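Local structure of fructose 1-phosphate kinase (Staphylococcus aureus, 2JG5) at residues I11-F16 and I89-K94; T31-G36 and G64-D69. The protein probably phosphorylates fructose 1-phosphate to fructose 1,6-bisphosphate with ATP, and may act on tagatose 6-phosphate as well. One frame throughout, in Å; residues are numbered along the deposited sequence.

Contact 1: residues I11-F16 and I89-K94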
loop_
_atom_site.group_PDB
_atom_site.type_symbol
_atom_site.label_atom_id
_atom_site.label_comp_id
_atom_site.label_asym_id
_atom_site.label_seq_id
_atom_site.Cartn_x
_atom_site.Cartn_y
_atom_site.Cartn_z
ATOM N N ILE A 11 -5.313 -6.198 1.510
ATOM C CA ILE A 11 -5.796 -4.839 1.566
ATOM C C ILE A 11 -6.269 -4.528 0.151
ATOM O O ILE A 11 -5.543 -4.720 -0.838
ATOM C CB ILE A 11 -4.736 -3.837 2.055
ATOM C CG1 ILE A 11 -4.221 -4.262 3.425
ATOM C CG2 ILE A 11 -5.327 -2.409 2.136
ATOM C CD1 ILE A 11 -3.075 -3.435 3.944
ATOM N N ASP A 12 -7.515 -4.102 0.056
ATOM C CA ASP A 12 -8.035 -3.615 -1.193
ATOM C C ASP A 12 -7.861 -2.097 -1.202
ATOM O O ASP A 12 -8.635 -1.356 -0.611
ATOM C CB ASP A 12 -9.480 -4.065 -1.371
ATOM C CG ASP A 12 -9.619 -5.588 -1.372
ATOM O OD1 ASP A 12 -8.596 -6.281 -1.549
ATOM O OD2 ASP A 12 -10.749 -6.098 -1.207
ATOM N N TYR A 13 -6.789 -1.661 -1.853
ATOM C CA TYR A 13 -6.477 -0.250 -1.983
ATOM C C TYR A 13 -7.287 0.362 -3.136
ATOM O O TYR A 13 -6.940 0.226 -4.312
ATOM C CB TYR A 13 -4.966 -0.083 -2.168
ATOM C CG TYR A 13 -4.462 1.341 -2.176
ATOM C CD1 TYR A 13 -5.160 2.360 -1.522
ATOM C CD2 TYR A 13 -3.269 1.664 -2.819
ATOM C CE1 TYR A 13 -4.688 3.668 -1.529
ATOM C CE2 TYR A 13 -2.785 2.975 -2.835
ATOM C CZ TYR A 13 -3.500 3.968 -2.187
ATOM O OH TYR A 13 -3.028 5.252 -2.178
ATOM N N VAL A 14 -8.386 1.019 -2.777
ATOM C CA VAL A 14 -9.287 1.598 -3.758
ATOM C C VAL A 14 -8.859 3.034 -4.071
ATOM O O VAL A 14 -8.716 3.853 -3.167
ATOM C CB VAL A 14 -10.759 1.542 -3.297
ATOM C CG1 VAL A 14 -11.656 2.203 -4.320
ATOM C CG2 VAL A 14 -11.201 0.095 -3.077
ATOM N N ILE A 15 -8.638 3.312 -5.354
ATOM C CA ILE A 15 -8.128 4.600 -5.797
ATOM C C ILE A 15 -9.078 5.217 -6.813
ATOM O O ILE A 15 -9.343 4.636 -7.874
ATOM C CB ILE A 15 -6.704 4.487 -6.410
ATOM C CG1 ILE A 15 -5.745 3.772 -5.446
ATOM C CG2 ILE A 15 -6.174 5.873 -6.776
ATOM C CD1 ILE A 15 -4.413 3.385 -6.066
ATOM N N PHE A 16 -9.608 6.386 -6.471
ATOM C CA PHE A 16 -10.430 7.131 -7.392
ATOM C C PHE A 16 -9.533 8.106 -8.105
ATOM O O PHE A 16 -8.784 8.858 -7.461
ATOM C CB PHE A 16 -11.551 7.874 -6.665
ATOM C CG PHE A 16 -12.620 6.970 -6.118
ATOM C CD1 PHE A 16 -12.400 6.231 -4.953
ATOM C CD2 PHE A 16 -13.845 6.861 -6.758
ATOM C CE1 PHE A 16 -13.387 5.392 -4.448
ATOM C CE2 PHE A 16 -14.839 6.021 -6.257
ATOM C CZ PHE A 16 -14.610 5.289 -5.096
ATOM N N ILE A 89 -1.318 -6.199 -1.089
ATOM C CA ILE A 89 -2.114 -5.020 -1.387
ATOM C C ILE A 89 -2.586 -5.087 -2.837
ATOM O O ILE A 89 -1.798 -4.977 -3.776
ATOM C CB ILE A 89 -1.354 -3.674 -1.144
ATOM C CG1 ILE A 89 -0.853 -3.572 0.317
ATOM C CG2 ILE A 89 -2.287 -2.523 -1.446
ATOM C CD1 ILE A 89 0.082 -2.354 0.613
ATOM N N ASN A 90 -3.885 -5.281 -2.996
ATOM C CA ASN A 90 -4.514 -5.317 -4.288
ATOM C C ASN A 90 -4.994 -3.920 -4.633
ATOM O O ASN A 90 -5.457 -3.197 -3.757
ATOM C CB ASN A 90 -5.698 -6.270 -4.236
ATOM C CG ASN A 90 -5.277 -7.705 -4.042
ATOM O OD1 ASN A 90 -4.090 -8.027 -4.080
ATOM N ND2 ASN A 90 -6.255 -8.586 -3.832
ATOM N N VAL A 91 -4.861 -3.533 -5.897
ATOM C CA VAL A 91 -5.249 -2.184 -6.320
ATOM C C VAL A 91 -6.519 -2.197 -7.177
ATOM O O VAL A 91 -6.631 -2.980 -8.106
ATOM C CB VAL A 91 -4.093 -1.443 -7.037
ATOM C CG1 VAL A 91 -4.526 -0.049 -7.470
ATOM C CG2 VAL A 91 -2.881 -1.341 -6.125
ATOM N N LYS A 92 -7.471 -1.331 -6.840
ATOM C CA LYS A 92 -8.706 -1.174 -7.602
ATOM C C LYS A 92 -8.777 0.261 -8.107
ATOM O O LYS A 92 -8.945 1.187 -7.310
ATOM C CB LYS A 92 -9.934 -1.473 -6.719
ATOM C CG LYS A 92 -9.776 -2.645 -5.723
ATOM C CD LYS A 92 -9.645 -3.988 -6.431
ATOM C CE LYS A 92 -9.037 -5.070 -5.522
ATOM N NZ LYS A 92 -9.075 -6.442 -6.144
ATOM N N LEU A 93 -8.631 0.447 -9.418
ATOM C CA LEU A 93 -8.664 1.785 -10.024
ATOM C C LEU A 93 -10.055 2.151 -10.518
ATOM O O LEU A 93 -10.563 1.594 -11.506
ATOM C CB LEU A 93 -7.654 1.914 -11.168
ATOM C CG LEU A 93 -6.174 1.666 -10.879
ATOM C CD1 LEU A 93 -5.371 1.827 -12.153
ATOM C CD2 LEU A 93 -5.650 2.595 -9.785
ATOM N N LYS A 94 -10.670 3.098 -9.825
ATOM C CA LYS A 94 -12.008 3.523 -10.182
ATOM C C LYS A 94 -11.977 4.850 -10.939
ATOM O O LYS A 94 -11.878 5.920 -10.333
ATOM C CB LYS A 94 -12.908 3.580 -8.942
ATOM C CG LYS A 94 -13.004 2.246 -8.175
ATOM C CD LYS A 94 -13.993 2.312 -7.018
ATOM C CE LYS A 94 -15.440 2.383 -7.498
ATOM N NZ LYS A 94 -16.354 2.955 -6.454
#
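Five main-chain hydrogen bonds join the parallel strands Ile-11 to Phe-16 and Ile-89 to Lys-94. Asn-90 N gives to Ile-11 O at 2.8 Å, and Asn-90 O accepts from Tyr-13 N. Lys-92 likewise bonds through both its N and its O, to Tyr-13 O and Ile-15 N. The series ends with Lys-94 N to Ile-15 O at 2.8 Å. The N-H of Lys-92 points almost straight at Tyr-13 O (174°), although the nitrogen sits 36° above the carbonyl plane. Asp-12 and Asn-90 run side by side with end groups turned nearly parallel. Asp-12 OD1 binds Ser-10 OG. Asp-12 OD1 stays 4.6 Å from Lys-92 NZ, too far for a contact; that amine forms a salt bridge with Glu-100. These are the two central strands of a four-stranded mixed sheet, consistent with the lid of pfkB sugar kinases. On the face with Tyr-13, Ile-15 CD1 lies 3.7 Å from Val-91 CG1 and also meets Leu-93 CD2. Ile-89 CG2 touches Tyr-13 CB at 3.7 Å. Tyr-13 OH bonds to Ile-89 O of the second subunit, whose own tyrosine returns the same bond. On the other face Lys-94 runs alongside Phe-16. Lys-94 CB lies over the ring face, 4.3 Å from the Phe-16 centroid, in a CH-pi contact. The chain bends at chi3 (71°), keeping CE beside the ring. Lys-94 NZ ends 3.2 Å from Phe-16 CZ.

Contact 2: residues T31-G36 and G64-D69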
loop_
_atom_site.group_PDB
_atom_site.type_symbol
_atom_site.label_atom_id
_atom_site.label_comp_id
_atom_site.label_asym_id
_atom_site.label_seq_id
_atom_site.Cartn_x
_atom_site.Cartn_y
_atom_site.Cartn_z
ATOM N N THR A 31 -8.661 8.095 -2.081
ATOM C CA THR A 31 -8.420 6.671 -1.899
ATOM C C THR A 31 -9.069 6.157 -0.627
ATOM O O THR A 31 -9.382 6.911 0.270
ATOM C CB THR A 31 -6.908 6.315 -1.798
ATOM O OG1 THR A 31 -6.389 6.776 -0.548
ATOM C CG2 THR A 31 -6.097 6.884 -2.958
ATOM N N TYR A 32 -9.276 4.854 -0.554
ATOM C CA TYR A 32 -9.617 4.250 0.710
ATOM C C TYR A 32 -9.192 2.799 0.685
ATOM O O TYR A 32 -8.766 2.288 -0.351
ATOM C CB TYR A 32 -11.098 4.446 1.068
ATOM C CG TYR A 32 -12.073 3.749 0.161
ATOM C CD1 TYR A 32 -12.894 4.475 -0.706
ATOM C CD2 TYR A 32 -12.195 2.355 0.181
ATOM C CE1 TYR A 32 -13.820 3.816 -1.535
ATOM C CE2 TYR A 32 -13.100 1.694 -0.646
ATOM C CZ TYR A 32 -13.906 2.422 -1.503
ATOM O OH TYR A 32 -14.796 1.745 -2.314
ATOM N N LYS A 33 -9.293 2.150 1.837
ATOM C CA LYS A 33 -8.742 0.822 2.025
ATOM C C LYS A 33 -9.712 -0.015 2.803
ATOM O O LYS A 33 -10.352 0.478 3.729
ATOM C CB LYS A 33 -7.459 0.903 2.854
ATOM C CG LYS A 33 -6.295 1.565 2.180
ATOM C CD LYS A 33 -5.061 1.446 3.063
ATOM C CE LYS A 33 -4.008 2.401 2.630
ATOM N NZ LYS A 33 -4.439 3.796 2.917
ATOM N N PHE A 34 -9.807 -1.289 2.447
ATOM C CA PHE A 34 -10.480 -2.249 3.320
ATOM C C PHE A 34 -9.841 -3.641 3.332
ATOM O O PHE A 34 -8.987 -3.950 2.509
ATOM C CB PHE A 34 -11.986 -2.310 3.029
ATOM C CG PHE A 34 -12.334 -2.585 1.589
ATOM C CD1 PHE A 34 -12.463 -3.898 1.127
ATOM C CD2 PHE A 34 -12.596 -1.535 0.711
ATOM C CE1 PHE A 34 -12.824 -4.170 -0.206
ATOM C CE2 PHE A 34 -12.957 -1.788 -0.618
ATOM C CZ PHE A 34 -13.066 -3.113 -1.086
ATOM N N ALA A 35 -10.239 -4.464 4.294
ATOM C CA ALA A 35 -9.790 -5.838 4.348
ATOM C C ALA A 35 -10.580 -6.656 3.330
ATOM O O ALA A 35 -11.795 -6.822 3.459
ATOM C CB ALA A 35 -9.971 -6.392 5.748
ATOM N N GLY A 36 -9.887 -7.151 2.309
ATOM C CA GLY A 36 -10.502 -8.025 1.313
ATOM C C GLY A 36 -10.036 -9.466 1.378
ATOM O O GLY A 36 -9.106 -9.804 2.104
ATOM N N GLY A 64 -0.556 -6.950 7.421
ATOM C CA GLY A 64 -1.200 -8.004 8.211
ATOM C C GLY A 64 -1.958 -7.422 9.387
ATOM O O GLY A 64 -3.134 -7.726 9.587
ATOM N N LYS A 65 -1.266 -6.575 10.149
ATOM C CA LYS A 65 -1.833 -5.851 11.272
ATOM C C LYS A 65 -3.078 -5.059 10.871
ATOM O O LYS A 65 -4.085 -5.079 11.581
ATOM C CB LYS A 65 -0.783 -4.905 11.879
ATOM C CG LYS A 65 0.536 -5.571 12.302
ATOM C CD LYS A 65 0.366 -6.461 13.537
ATOM C CE LYS A 65 1.712 -6.802 14.188
ATOM N NZ LYS A 65 1.573 -7.028 15.675
ATOM N N PHE A 66 -3.012 -4.368 9.735
ATOM C CA PHE A 66 -4.153 -3.590 9.245
ATOM C C PHE A 66 -5.432 -4.422 9.151
ATOM O O PHE A 66 -6.517 -3.966 9.538
ATOM C CB PHE A 66 -3.845 -2.976 7.874
ATOM C CG PHE A 66 -5.036 -2.308 7.227
ATOM C CD1 PHE A 66 -5.318 -0.970 7.474
ATOM C CD2 PHE A 66 -5.879 -3.024 6.377
ATOM C CE1 PHE A 66 -6.420 -0.351 6.883
ATOM C CE2 PHE A 66 -6.985 -2.410 5.779
ATOM C CZ PHE A 66 -7.250 -1.071 6.030
ATOM N N ILE A 67 -5.291 -5.632 8.614
ATOM C CA ILE A 67 -6.407 -6.554 8.478
ATOM C C ILE A 67 -6.963 -6.980 9.843
ATOM O O ILE A 67 -8.192 -7.039 10.036
ATOM C CB ILE A 67 -6.009 -7.771 7.629
ATOM C CG1 ILE A 67 -5.781 -7.322 6.179
ATOM C CG2 ILE A 67 -7.072 -8.865 7.716
ATOM C CD1 ILE A 67 -5.563 -8.460 5.204
ATOM N N ILE A 68 -6.066 -7.257 10.787
ATOM C CA ILE A 68 -6.494 -7.614 12.132
ATOM C C ILE A 68 -7.214 -6.438 12.812
ATOM O O ILE A 68 -8.320 -6.612 13.351
ATOM C CB ILE A 68 -5.333 -8.150 12.989
ATOM C CG1 ILE A 68 -4.563 -9.244 12.230
ATOM C CG2 ILE A 68 -5.860 -8.690 14.311
ATOM C CD1 ILE A 68 -3.223 -9.642 12.853
ATOM N N ASP A 69 -6.623 -5.245 12.753
ATOM C CA ASP A 69 -7.242 -4.059 13.362
ATOM C C ASP A 69 -8.573 -3.688 12.703
ATOM O O ASP A 69 -9.525 -3.317 13.391
ATOM C CB ASP A 69 -6.278 -2.861 13.360
ATOM C CG ASP A 69 -5.062 -3.082 14.249
ATOM O OD1 ASP A 69 -4.840 -4.225 14.708
ATOM O OD2 ASP A 69 -4.317 -2.114 14.496
#
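Residues Lys-33 to Ala-35 pass Phe-66 and Ile-67 with the strand nearly perpendicular to the helix, the short axes crossing at -82° and approaching to 8.1 Å. The contact is made by van der Waals touches of a few atoms. Phe-66 is the main bridge. Its CG is anti to the backbone N (chi1 173°), and the ring reaches out from the helix to the strand. The leading ring atoms do the touching. Phe-66 CZ lies 3.7 Å from Lys-33 CB, which meets the ring obliquely. Phe-66 CE2 lies 4.0 Å from Phe-34 C and 4.1 Å from Ala-35 N, so the ring presents its edge to the peptide between these residues. The Phe-34 side chain itself leaves the strand on the side away from the helix. Lys-33 starts toward the helix, but its chain then leads off, and NZ forms a salt bridge with Asp-86 of the second subunit. Phe-66 also meets the Phe-62 ring of that subunit, with the planes at about 65°. Further along the strand, Ala-35 CB touches Ile-67 CG2 at 4.3 Å. Here the backbones come closest, with Ala-35 CA 5.4 Å from Ile-67 CA, consistent with the small alanine side chain. Ile-40 of helix 38-48 packs on both side chains. Ile-67 further touches Phe-80 in the large parallel sheet. The contact thus joins the outermost strand, within this chain, of the small sheet that corresponds to the pfkB lid to a helix of the Rossmann-like alpha/beta domain, the two-part architecture of the ribokinase-like fold.

In the fold
The centres of contacts 1 and 2 are 11 Å apart, and strands 10-16 and 25-36 are antiparallel neighbours in one sheet. Val-14 N lies 2.8 Å from Tyr-32 O, and Asp-12 N lies 2.9 Å from Phe-34 O, both probable hydrogen bonds. Contact 1 lies within the sheet; contact 2 lies between that sheet and helix 61-73. Ile-11 also touches Phe-66, so the same helix meets both strands. Both contacts reach the second subunit, consistent with the lid-to-lid dimers of ribokinase relatives. In such enzymes the lid closes over the sugar site, so these strands probably border the substrate pocket.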